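Folylpolyglutamate synthase protein FOLC (Mycobacterium tuberculosis, PDB 2VOS) probably catalyses the ATP-dependent, magnesium-requiring addition of L-glutamate to dihydropteroate, and of further glutamates to tetrahydrofolate and its polyglutamates. Local coordinates at residues 65-70 with 168-173; 228-233 with 252-257; 263-268 with 301-306; 380-385 with 469-474. All blocks are in the same frame, centred on the assembly; numbering follows the deposited sequence.

Contact 1 of 4, residues 65-70 with 168-173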
loop_
_atom_site.group_PDB
_atom_site.type_symbol
_atom_site.label_atom_id
_atom_site.label_comp_id
_atom_site.label_asym_id
_atom_site.label_seq_id
_atom_site.Cartn_x
_atom_site.Cartn_y
_atom_site.Cartn_z
ATOM N N PRO A 65 -3.581 20.003 7.779
ATOM C CA PRO A 65 -3.665 19.751 6.332
ATOM C C PRO A 65 -3.209 18.329 6.049
ATOM O O PRO A 65 -2.449 17.775 6.882
ATOM C CB PRO A 65 -2.626 20.728 5.756
ATOM C CG PRO A 65 -1.578 20.762 6.822
ATOM C CD PRO A 65 -2.384 20.773 8.158
ATOM N N SER A 66 -3.676 17.734 4.951
ATOM C CA SER A 66 -3.351 16.346 4.602
ATOM C C SER A 66 -2.841 16.254 3.184
ATOM O O SER A 66 -3.175 17.076 2.318
ATOM C CB SER A 66 -4.619 15.436 4.622
ATOM O OG SER A 66 -5.168 15.240 5.944
ATOM N N ILE A 67 -2.092 15.198 2.922
ATOM C CA ILE A 67 -1.779 14.804 1.574
ATOM C C ILE A 67 -2.451 13.437 1.405
ATOM O O ILE A 67 -2.239 12.519 2.230
ATOM C CB ILE A 67 -0.224 14.641 1.426
ATOM C CG1 ILE A 67 0.478 15.987 1.699
ATOM C CG2 ILE A 67 0.172 14.036 0.061
ATOM C CD1 ILE A 67 1.993 15.796 2.010
ATOM N N HIS A 68 -3.265 13.322 0.366
ATOM C CA HIS A 68 -4.306 12.326 0.252
ATOM C C HIS A 68 -3.972 11.476 -0.955
ATOM O O HIS A 68 -3.754 11.978 -2.053
ATOM C CB HIS A 68 -5.673 13.018 0.112
ATOM C CG HIS A 68 -6.845 12.128 0.416
ATOM N ND1 HIS A 68 -8.154 12.530 0.249
ATOM C CD2 HIS A 68 -6.900 10.864 0.907
ATOM C CE1 HIS A 68 -8.964 11.551 0.618
ATOM N NE2 HIS A 68 -8.227 10.531 1.031
ATOM N N ILE A 69 -3.904 10.158 -0.776
ATOM C CA ILE A 69 -3.334 9.324 -1.810
ATOM C C ILE A 69 -4.289 8.209 -2.277
ATOM O O ILE A 69 -4.776 7.408 -1.449
ATOM C CB ILE A 69 -1.982 8.665 -1.290
ATOM C CG1 ILE A 69 -0.960 9.777 -0.916
ATOM C CG2 ILE A 69 -1.430 7.685 -2.279
ATOM C CD1 ILE A 69 0.082 9.295 0.155
ATOM N N ALA A 70 -4.538 8.157 -3.598
ATOM C CA ALA A 70 -5.406 7.107 -4.204
ATOM C C ALA A 70 -4.657 6.500 -5.348
ATOM O O ALA A 70 -3.563 6.984 -5.732
ATOM C CB ALA A 70 -6.736 7.715 -4.656
ATOM N N VAL A 168 -0.348 16.577 15.093
ATOM C CA VAL A 168 0.614 16.512 14.004
ATOM C C VAL A 168 0.645 17.863 13.250
ATOM O O VAL A 168 -0.233 18.717 13.446
ATOM C CB VAL A 168 0.264 15.372 13.016
ATOM C CG1 VAL A 168 0.166 13.999 13.755
ATOM C CG2 VAL A 168 -1.033 15.657 12.288
ATOM N N ASP A 169 1.683 18.080 12.443
ATOM C CA ASP A 169 1.728 19.247 11.520
ATOM C C ASP A 169 1.069 18.878 10.160
ATOM O O ASP A 169 0.475 19.741 9.488
ATOM C CB ASP A 169 3.191 19.645 11.227
ATOM C CG ASP A 169 3.880 20.159 12.415
ATOM O OD1 ASP A 169 3.212 20.874 13.172
ATOM O OD2 ASP A 169 5.094 19.856 12.593
ATOM N N VAL A 170 1.206 17.627 9.753
ATOM C CA VAL A 170 0.735 17.172 8.433
ATOM C C VAL A 170 0.279 15.735 8.521
ATOM O O VAL A 170 0.960 14.860 9.127
ATOM C CB VAL A 170 1.884 17.170 7.336
ATOM C CG1 VAL A 170 1.253 16.909 5.942
ATOM C CG2 VAL A 170 2.694 18.524 7.356
ATOM N N ALA A 171 -0.861 15.434 7.905
ATOM C CA ALA A 171 -1.283 14.026 7.867
ATOM C C ALA A 171 -1.100 13.472 6.453
ATOM O O ALA A 171 -1.347 14.186 5.447
ATOM C CB ALA A 171 -2.729 13.872 8.289
ATOM N N VAL A 172 -0.730 12.197 6.370
ATOM C CA VAL A 172 -0.578 11.562 5.090
ATOM C C VAL A 172 -1.619 10.445 5.054
ATOM O O VAL A 172 -1.607 9.532 5.916
ATOM C CB VAL A 172 0.832 10.882 4.958
ATOM C CG1 VAL A 172 0.942 10.271 3.549
ATOM C CG2 VAL A 172 1.936 11.924 5.191
ATOM N N VAL A 173 -2.541 10.517 4.106
ATOM C CA VAL A 173 -3.766 9.732 4.264
ATOM C C VAL A 173 -3.977 8.865 3.044
ATOM O O VAL A 173 -4.194 9.383 1.924
ATOM C CB VAL A 173 -4.974 10.666 4.406
ATOM C CG1 VAL A 173 -6.310 9.781 4.491
ATOM C CG2 VAL A 173 -4.788 11.583 5.663
#
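D169 opens the contact through its backbone: D169 O lies 3.3 Å from P65 CD, while its side chain leaves the backbone away from the other strand and OD2 bonds R92 N. At V170, CG1 stands anti to the backbone N (chi1 -171°) and crosses I67 CD1 obliquely at 4.2 Å. A171 begins the parallel register with S66. A171 N donates to P65 O at 3.0 Å, nearly straight (170°), and A171 O accepts I67 N and the CA-H of S66, 3.1 Å from S66 CA. V172, paired with I67, brings CG1 to 3.6 Å from I69 CD1; on this side helix 75-88 covers the sheet, with V82 touching I67 and V172. V173 is the last to pair here: its N donates to I67 O, and V173 O accepts I69 N at 2.8 Å nearly along the C=O axis. V173 O also lies in the plane of the H68 ring at its edge, 3.2 Å from H68 CD2, while H68 NE2 bonds T184 OG1. The strands run only 7° from parallel in the central sheet of a P-loop fold. Four main-chain bonds tie this buried pair and probably help to hold in place the strand leading to ADP-binding G74 and K75.

Contact 2 of 4, residues 228-233 with 252-257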
loop_
_atom_site.group_PDB
_atom_site.type_symbol
_atom_site.label_atom_id
_atom_site.label_comp_id
_atom_site.label_asym_id
_atom_site.label_seq_id
_atom_site.Cartn_x
_atom_site.Cartn_y
_atom_site.Cartn_z
ATOM N N PRO A 228 -4.879 28.409 -1.322
ATOM C CA PRO A 228 -4.382 28.047 -2.638
ATOM C C PRO A 228 -5.258 26.936 -3.209
ATOM O O PRO A 228 -5.850 26.179 -2.425
ATOM C CB PRO A 228 -2.982 27.495 -2.334
ATOM C CG PRO A 228 -2.665 27.968 -0.942
ATOM C CD PRO A 228 -3.974 27.961 -0.251
ATOM N N ASP A 229 -5.351 26.840 -4.542
ATOM C CA ASP A 229 -6.087 25.753 -5.185
ATOM C C ASP A 229 -5.452 24.394 -4.867
ATOM O O ASP A 229 -4.245 24.289 -4.625
ATOM C CB ASP A 229 -6.138 25.907 -6.705
ATOM C CG ASP A 229 -7.135 26.978 -7.170
ATOM O OD1 ASP A 229 -8.260 27.081 -6.596
ATOM O OD2 ASP A 229 -6.800 27.687 -8.148
ATOM N N THR A 230 -6.290 23.361 -4.890
ATOM C CA THR A 230 -5.836 21.991 -4.663
ATOM C C THR A 230 -4.819 21.651 -5.740
ATOM O O THR A 230 -4.880 22.189 -6.856
ATOM C CB THR A 230 -7.030 21.007 -4.692
ATOM O OG1 THR A 230 -7.888 21.284 -3.572
ATOM C CG2 THR A 230 -6.567 19.518 -4.594
ATOM N N VAL A 231 -3.857 20.801 -5.415
ATOM C CA VAL A 231 -2.916 20.340 -6.431
ATOM C C VAL A 231 -3.125 18.853 -6.583
ATOM O O VAL A 231 -3.076 18.159 -5.576
ATOM C CB VAL A 231 -1.458 20.557 -5.981
ATOM C CG1 VAL A 231 -0.522 20.059 -7.019
ATOM C CG2 VAL A 231 -1.182 22.010 -5.711
ATOM N N ALA A 232 -3.320 18.371 -7.813
ATOM C CA ALA A 232 -3.383 16.955 -8.113
ATOM C C ALA A 232 -2.026 16.552 -8.698
ATOM O O ALA A 232 -1.547 17.125 -9.702
ATOM C CB ALA A 232 -4.498 16.654 -9.150
ATOM N N VAL A 233 -1.394 15.587 -8.064
ATOM C CA VAL A 233 -0.092 15.104 -8.503
ATOM C C VAL A 233 -0.259 13.674 -9.023
ATOM O O VAL A 233 -0.633 12.788 -8.284
ATOM C CB VAL A 233 0.913 15.093 -7.333
ATOM C CG1 VAL A 233 2.317 14.788 -7.847
ATOM C CG2 VAL A 233 0.903 16.470 -6.650
ATOM N N ALA A 252 -12.495 20.383 -10.260
ATOM C CA ALA A 252 -12.078 20.800 -8.904
ATOM C C ALA A 252 -11.236 22.083 -8.845
ATOM O O ALA A 252 -10.742 22.475 -7.751
ATOM C CB ALA A 252 -11.314 19.624 -8.154
ATOM N N ASP A 253 -11.039 22.736 -9.996
ATOM C CA ASP A 253 -10.103 23.865 -10.051
ATOM C C ASP A 253 -8.687 23.490 -9.607
ATOM O O ASP A 253 -7.989 24.298 -8.977
ATOM C CB ASP A 253 -10.580 24.929 -9.088
ATOM C CG ASP A 253 -11.057 26.146 -9.782
ATOM O OD1 ASP A 253 -12.292 26.381 -9.783
ATOM O OD2 ASP A 253 -10.182 26.848 -10.339
ATOM N N ALA A 254 -8.266 22.266 -9.881
ATOM C CA ALA A 254 -7.000 21.815 -9.316
ATOM C C ALA A 254 -5.833 22.108 -10.266
ATOM O O ALA A 254 -5.984 21.933 -11.463
ATOM C CB ALA A 254 -7.103 20.289 -8.983
ATOM N N SER A 255 -4.685 22.555 -9.741
ATOM C CA SER A 255 -3.439 22.590 -10.519
ATOM C C SER A 255 -2.942 21.166 -10.698
ATOM O O SER A 255 -3.040 20.377 -9.760
ATOM C CB SER A 255 -2.361 23.328 -9.752
ATOM O OG SER A 255 -2.768 24.644 -9.485
ATOM N N VAL A 256 -2.366 20.835 -11.840
ATOM C CA VAL A 256 -1.960 19.485 -12.065
ATOM C C VAL A 256 -0.463 19.372 -12.309
ATOM O O VAL A 256 0.100 20.185 -13.025
ATOM C CB VAL A 256 -2.694 18.895 -13.264
ATOM C CG1 VAL A 256 -2.100 17.538 -13.575
ATOM C CG2 VAL A 256 -4.227 18.773 -12.973
ATOM N N ALA A 257 0.176 18.365 -11.715
ATOM C CA ALA A 257 1.569 18.031 -12.006
ATOM C C ALA A 257 1.544 16.566 -12.431
ATOM O O ALA A 257 1.028 15.710 -11.685
ATOM C CB ALA A 257 2.414 18.199 -10.715
HETATM O O HOH W 1 -2.500 25.673 -6.184
HETATM O O HOH W 2 -8.978 24.064 -5.790
#
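D229 lays its side chain across the end of the D253 peptide, with D229 CB 3.3 Å from D253 O. The side chains cross obliquely, yet their carboxylate planes are only 22° apart, with D229 OD2 4.1 Å from D253 OD2. Such like charges should repel; R222, salt-bridged to D253 OD1 and in a long, weak ion pair with D229 OD1, probably relieves this. D253, with positive phi, ends the preceding helix in a Schellman motif. A water accepts from T230 N at 2.9 Å and lies within donating reach of A252 O and D229 OD1, with more acceptors around it than protons to serve them. A second water donates to D229 O and has a weak link to S255 OG.

Farther along, the contact is carried by main-chain bonds. S255 N reaches T230 O at 2.9 Å but is bent (141° at the hydrogen). A232 N then donates to S255 O at 2.8 Å, nearly along the C=O axis, and A257 N returns to A232 O at 2.9 Å. A232 CB and V256 CG2, 4.4 Å apart, share the face touched by S249 of helix 239-251. On the reverse face V233 CG1 comes 4.5 Å from A257 CB, and V233 also packs on helix 296-312. The short strands cross at -20°, the twist of neighbouring parallel strands. With helix 239-251 linking them in sequence, they form a beta-alpha-beta unit at the edge of the P-loop NTPase-type sheet, where 255-258 is an outermost strand.

Contact 3 of 4, residues 263-268 with 301-306. With ADP (adenosine-5'-diphosphate), chain B.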
loop_
_atom_site.group_PDB
_atom_site.type_symbol
_atom_site.label_atom_id
_atom_site.label_comp_id
_atom_site.label_asym_id
_atom_site.label_seq_id
_atom_site.Cartn_x
_atom_site.Cartn_y
_atom_site.Cartn_z
ATOM N N PHE A 263 7.433 16.445 -13.683
ATOM C CA PHE A 263 8.495 15.778 -12.903
ATOM C C PHE A 263 8.783 14.398 -13.514
ATOM O O PHE A 263 7.945 13.864 -14.265
ATOM C CB PHE A 263 8.097 15.638 -11.416
ATOM C CG PHE A 263 6.821 14.873 -11.196
ATOM C CD1 PHE A 263 5.567 15.536 -11.231
ATOM C CD2 PHE A 263 6.846 13.536 -10.917
ATOM C CE1 PHE A 263 4.355 14.817 -10.996
ATOM C CE2 PHE A 263 5.620 12.788 -10.709
ATOM C CZ PHE A 263 4.408 13.428 -10.759
ATOM N N ALA A 264 9.932 13.795 -13.198
ATOM C CA ALA A 264 10.315 12.518 -13.852
ATOM C C ALA A 264 11.500 11.880 -13.175
ATOM O O ALA A 264 12.306 12.565 -12.550
ATOM C CB ALA A 264 10.678 12.757 -15.344
ATOM N N VAL A 265 11.620 10.563 -13.303
ATOM C CA VAL A 265 12.882 9.914 -12.992
ATOM C C VAL A 265 13.818 10.169 -14.170
ATOM O O VAL A 265 13.522 9.759 -15.290
ATOM C CB VAL A 265 12.693 8.443 -12.911
ATOM C CG1 VAL A 265 14.029 7.812 -12.607
ATOM C CG2 VAL A 265 11.664 8.135 -11.799
ATOM N N LEU A 266 14.929 10.854 -13.935
ATOM C CA LEU A 266 15.880 11.128 -15.002
ATOM C C LEU A 266 16.851 9.951 -15.201
ATOM O O LEU A 266 17.110 9.549 -16.339
ATOM C CB LEU A 266 16.640 12.436 -14.727
ATOM C CG LEU A 266 15.779 13.701 -14.722
ATOM C CD1 LEU A 266 16.626 14.950 -14.534
ATOM C CD2 LEU A 266 14.971 13.840 -16.016
ATOM N N ARG A 267 17.407 9.421 -14.112
ATOM C CA ARG A 267 18.391 8.338 -14.219
ATOM C C ARG A 267 18.221 7.440 -12.984
ATOM O O ARG A 267 17.796 7.899 -11.913
ATOM C CB ARG A 267 19.836 8.865 -14.211
ATOM C CG ARG A 267 20.079 10.125 -14.995
ATOM C CD ARG A 267 21.592 10.459 -15.300
ATOM N NE ARG A 267 21.712 10.883 -16.720
ATOM C CZ ARG A 267 21.348 12.084 -17.185
ATOM N NH1 ARG A 267 20.870 13.016 -16.337
ATOM N NH2 ARG A 267 21.448 12.358 -18.495
ATOM N N ARG A 268 18.637 6.194 -13.111
ATOM C CA ARG A 268 18.530 5.259 -12.022
ATOM C C ARG A 268 19.557 4.160 -12.215
ATOM O O ARG A 268 19.786 3.729 -13.354
ATOM C CB ARG A 268 17.111 4.738 -12.032
ATOM C CG ARG A 268 16.940 3.333 -11.905
ATOM C CD ARG A 268 15.395 3.023 -11.958
ATOM N NE ARG A 268 15.217 2.101 -10.883
ATOM C CZ ARG A 268 15.372 0.782 -10.970
ATOM N NH1 ARG A 268 15.614 0.214 -12.146
ATOM N NH2 ARG A 268 15.237 0.046 -9.866
ATOM N N ASN A 301 7.402 5.635 -7.752
ATOM C CA ASN A 301 6.747 6.005 -6.500
ATOM C C ASN A 301 7.573 7.116 -5.815
ATOM O O ASN A 301 6.998 8.070 -5.321
ATOM C CB ASN A 301 6.661 4.821 -5.508
ATOM C CG ASN A 301 5.711 3.729 -6.015
ATOM O OD1 ASN A 301 4.909 3.985 -6.921
ATOM N ND2 ASN A 301 5.775 2.546 -5.419
ATOM N N ALA A 302 8.897 6.983 -5.791
ATOM C CA ALA A 302 9.732 8.064 -5.226
ATOM C C ALA A 302 9.524 9.414 -5.852
ATOM O O ALA A 302 9.326 10.416 -5.164
ATOM C CB ALA A 302 11.207 7.687 -5.289
ATOM N N VAL A 303 9.562 9.515 -7.174
ATOM C CA VAL A 303 9.469 10.862 -7.728
ATOM C C VAL A 303 8.034 11.385 -7.542
ATOM O O VAL A 303 7.809 12.580 -7.405
ATOM C CB VAL A 303 9.825 10.890 -9.243
ATOM C CG1 VAL A 303 8.738 10.198 -10.072
ATOM C CG2 VAL A 303 10.056 12.321 -9.708
ATOM N N LEU A 304 7.054 10.486 -7.509
ATOM C CA LEU A 304 5.695 10.927 -7.248
ATOM C C LEU A 304 5.566 11.507 -5.825
ATOM O O LEU A 304 4.895 12.521 -5.617
ATOM C CB LEU A 304 4.740 9.717 -7.396
ATOM C CG LEU A 304 3.262 10.049 -7.257
ATOM C CD1 LEU A 304 2.854 11.105 -8.324
ATOM C CD2 LEU A 304 2.435 8.704 -7.519
ATOM N N ALA A 305 6.167 10.811 -4.836
ATOM C CA ALA A 305 6.188 11.272 -3.442
ATOM C C ALA A 305 6.926 12.622 -3.330
ATOM O O ALA A 305 6.509 13.554 -2.585
ATOM C CB ALA A 305 6.869 10.234 -2.564
ATOM N N LEU A 306 8.053 12.740 -4.033
ATOM C CA LEU A 306 8.801 13.993 -4.017
ATOM C C LEU A 306 7.929 15.156 -4.550
ATOM O O LEU A 306 7.769 16.181 -3.877
ATOM C CB LEU A 306 10.089 13.846 -4.812
ATOM C CG LEU A 306 10.857 15.153 -5.153
ATOM C CD1 LEU A 306 11.405 15.679 -3.820
ATOM C CD2 LEU A 306 12.027 14.883 -6.143
HETATM P PB ADP B . -1.102 -0.131 -2.521
HETATM O O1B ADP B . -1.060 0.556 -1.181
HETATM O O2B ADP B . -1.786 -1.469 -2.474
HETATM O O3B ADP B . -1.517 0.712 -3.689
HETATM P PA ADP B . 1.744 -0.841 -2.090
HETATM O O1A ADP B . 1.300 -1.547 -0.817
HETATM O O2A ADP B . 2.906 0.135 -2.181
HETATM O O3A ADP B . 0.439 -0.392 -2.971
HETATM O "O5'" ADP B . 2.243 -2.081 -3.013
HETATM C "C5'" ADP B . 1.553 -3.332 -3.152
HETATM C "C4'" ADP B . 2.374 -4.145 -4.177
HETATM O "O4'" ADP B . 2.303 -3.481 -5.469
HETATM C "C3'" ADP B . 3.878 -4.160 -3.913
HETATM O "O3'" ADP B . 4.271 -5.354 -3.267
HETATM C "C2'" ADP B . 4.593 -4.181 -5.235
HETATM O "O2'" ADP B . 4.500 -5.555 -5.744
HETATM C "C1'" ADP B . 3.599 -3.471 -6.117
HETATM N N9 ADP B . 3.846 -2.024 -6.377
HETATM C C8 ADP B . 4.038 -0.966 -5.519
HETATM N N7 ADP B . 4.161 0.192 -6.232
HETATM C C5 ADP B . 3.930 -0.123 -7.541
HETATM C C6 ADP B . 3.864 0.601 -8.816
HETATM N N6 ADP B . 4.062 1.935 -8.864
HETATM N N1 ADP B . 3.657 -0.137 -9.913
HETATM C C2 ADP B . 3.509 -1.487 -9.956
HETATM N N3 ADP B . 3.524 -2.234 -8.821
HETATM C C4 ADP B . 3.747 -1.581 -7.634
#
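Within the Mur ligase middle domain, the first strand of a three-stranded antiparallel sheet packs here on helix 296-312 through van der Waals contact, mostly apolar; no hydrogen bond joins the two segments. The tight part centres on V303. V303 CG2, anti to the backbone N, fits between F263 CD2 and A264 O, 3.6 Å from each. V303 CG1 occupies the crowded position between backbone N and carbonyl carbon (chi1 70°) and lies in the plane of the F263 ring, 3.9 Å from F263 CD2; it also meets V265 CG2. F263 takes the same crowded rotation (chi1 58°), which swings its ring edge onto the helix. L304 starts out away from the strand, yet its side chain bends back, L304 CD1 ending 3.7 Å from F263 CZ, at an oblique angle.

L266 and R267 both face Q278 in a classic beta bulge; they are exposed and make no contact with 301-306, and R267 NH1 bonds Q278 OE1. One turn before L304 on the helix, N301 serves the nucleotide through two bonds: ADP N6 donates to N301 OD1 at 2.9 Å, and N301 ND2 donates to ADP N7 at 3.0 Å, almost straight at 172°.

Contact 4 of 4, residues 380-385 with 469-474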
loop_
_atom_site.group_PDB
_atom_site.type_symbol
_atom_site.label_atom_id
_atom_site.label_comp_id
_atom_site.label_asym_id
_atom_site.label_seq_id
_atom_site.Cartn_x
_atom_site.Cartn_y
_atom_site.Cartn_z
ATOM N N SER A 380 -0.457 -17.481 -1.932
ATOM C CA SER A 380 -1.861 -17.545 -1.565
ATOM C C SER A 380 -2.495 -16.211 -1.962
ATOM O O SER A 380 -1.944 -15.101 -1.722
ATOM C CB SER A 380 -2.033 -17.758 -0.054
ATOM O OG SER A 380 -3.387 -17.594 0.341
ATOM N N VAL A 381 -3.679 -16.314 -2.561
ATOM C CA VAL A 381 -4.280 -15.165 -3.212
ATOM C C VAL A 381 -5.710 -15.061 -2.762
ATOM O O VAL A 381 -6.386 -16.082 -2.584
ATOM C CB VAL A 381 -4.206 -15.287 -4.778
ATOM C CG1 VAL A 381 -4.843 -14.080 -5.456
ATOM C CG2 VAL A 381 -2.720 -15.375 -5.263
ATOM N N LEU A 382 -6.197 -13.838 -2.593
ATOM C CA LEU A 382 -7.623 -13.665 -2.255
ATOM C C LEU A 382 -8.565 -13.887 -3.479
ATOM O O LEU A 382 -8.158 -13.706 -4.613
ATOM C CB LEU A 382 -7.859 -12.325 -1.566
ATOM C CG LEU A 382 -6.933 -12.117 -0.348
ATOM C CD1 LEU A 382 -7.350 -10.863 0.310
ATOM C CD2 LEU A 382 -6.950 -13.261 0.655
ATOM N N GLY A 383 -9.809 -14.262 -3.221
ATOM C CA GLY A 383 -10.715 -14.740 -4.279
ATOM C C GLY A 383 -11.227 -13.656 -5.222
ATOM O O GLY A 383 -11.773 -13.966 -6.298
ATOM N N ASP A 384 -11.083 -12.389 -4.829
ATOM C CA ASP A 384 -11.598 -11.270 -5.625
ATOM C C ASP A 384 -10.532 -10.674 -6.564
ATOM O O ASP A 384 -10.808 -9.680 -7.237
ATOM C CB ASP A 384 -12.171 -10.170 -4.729
ATOM C CG ASP A 384 -11.074 -9.482 -3.917
ATOM O OD1 ASP A 384 -10.269 -10.243 -3.320
ATOM O OD2 ASP A 384 -10.945 -8.207 -3.947
ATOM N N LYS A 385 -9.346 -11.289 -6.613
ATOM C CA LYS A 385 -8.246 -10.838 -7.496
ATOM C C LYS A 385 -8.169 -11.478 -8.872
ATOM O O LYS A 385 -8.760 -12.553 -9.160
ATOM C CB LYS A 385 -6.874 -11.028 -6.807
ATOM C CG LYS A 385 -6.849 -10.461 -5.420
ATOM C CD LYS A 385 -7.387 -9.048 -5.386
ATOM C CE LYS A 385 -7.081 -8.474 -3.987
ATOM N NZ LYS A 385 -7.746 -7.169 -3.683
ATOM N N THR A 469 4.273 -14.452 -1.801
ATOM C CA THR A 469 3.526 -13.329 -2.366
ATOM C C THR A 469 2.061 -13.725 -2.652
ATOM O O THR A 469 1.617 -14.858 -2.311
ATOM C CB THR A 469 4.251 -12.852 -3.663
ATOM O OG1 THR A 469 3.687 -11.641 -4.126
ATOM C CG2 THR A 469 4.136 -13.926 -4.842
ATOM N N GLY A 470 1.300 -12.797 -3.248
ATOM C CA GLY A 470 -0.045 -13.161 -3.742
ATOM C C GLY A 470 -1.119 -12.350 -3.034
ATOM O O GLY A 470 -2.249 -12.175 -3.566
ATOM N N SER A 471 -0.770 -11.825 -1.855
ATOM C CA SER A 471 -1.702 -11.092 -1.038
ATOM C C SER A 471 -0.941 -10.307 0.019
ATOM O O SER A 471 0.153 -10.697 0.454
ATOM C CB SER A 471 -2.676 -12.093 -0.396
ATOM O OG SER A 471 -3.520 -11.484 0.547
ATOM N N VAL A 472 -1.535 -9.218 0.479
ATOM C CA VAL A 472 -1.053 -8.552 1.691
ATOM C C VAL A 472 -1.008 -9.498 2.888
ATOM O O VAL A 472 -0.050 -9.512 3.674
ATOM C CB VAL A 472 -1.977 -7.335 2.052
ATOM C CG1 VAL A 472 -1.485 -6.681 3.332
ATOM C CG2 VAL A 472 -1.930 -6.335 0.897
ATOM N N VAL A 473 -2.027 -10.339 2.999
ATOM C CA VAL A 473 -2.147 -11.236 4.131
ATOM C C VAL A 473 -1.041 -12.323 4.107
ATOM O O VAL A 473 -0.500 -12.729 5.169
ATOM C CB VAL A 473 -3.548 -11.910 4.121
ATOM C CG1 VAL A 473 -3.646 -12.951 5.250
ATOM C CG2 VAL A 473 -4.671 -10.848 4.260
ATOM N N THR A 474 -0.681 -12.751 2.907
ATOM C CA THR A 474 0.343 -13.780 2.715
ATOM C C THR A 474 1.689 -13.180 3.156
ATOM O O THR A 474 2.453 -13.778 3.928
ATOM C CB THR A 474 0.472 -14.200 1.213
ATOM O OG1 THR A 474 -0.807 -14.611 0.666
ATOM C CG2 THR A 474 1.488 -15.405 1.041
HETATM O O HOH W 3 -4.737 -11.341 -2.890
#
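S380 O accepts the short bond of this contact and is crowded by two carbons. T474 OG1 donates to S380 O at 2.7 Å, from 36° above the carbonyl plane rather than along a lone pair. T474 reaches it with OG1 anti to its own carbonyl carbon and beside its backbone N (chi1 -54°). The same hydroxyl is bonded to N406 ND2, so it is engaged on two sides. The crowding carbons are G470 CA and S471 CB, each 3.4 Å from S380 O. G470 has phi 118°, and a side chain there would clash with S380 O.

S380 N makes a weak bond to T469 O at 3.4 Å, just past the end of the parallel pairing of strands 374-379 and 464-469, while S380 OG has a weak partner in N406 N. At L382 the backbones part and a water bridges them: it accepts from L382 N at 2.9 Å and donates to G470 O at 2.7 Å. V381 sets both methyls beside that G470 carbonyl. S471, the N-cap of helix 472-481, accepts V473 N through S471 OG at 3.1 Å, and L382 CG rests against this OG.

T469 OG1 is bonded to D351 O, and D351 binds ADP. In the type I turn L382-K385, K385 NZ pairs weakly with D384 OD2 but also salt-bridges D200, a magnesium ligand, whereas D384 OD2 is bonded to H201. Thus S380 O, T474 OG1, S471 OG and G470 O all have partners, while the turn sends its charges toward the metal-binding residues, where K385 would probably offset part of the acidic charge of D200.

Overall arrangement
The contacts follow one another along the chain, each closing before the next opens. Contacts 1 and 2 belong to the same eight-stranded mixed sheet, their centres 15 Å apart and separated across it by strand 191-194. Contact 2 touches contact 3, whose centre is 19 Å away: F263 CE1 lies 3.5 Å from A257 O, and V233 CG1 touches F263 CE1 and L304 CD1, so these parts pack together. Contact 4 lies at the ends of strands 374-379 and 464-469 of the six-stranded sheet in the C-terminal glutamate ligase domain, its centre 28 Å from contact 1 and 29 Å from contact 3. ADP draws on residues of both domains, among them K75, N301, R338 and D351.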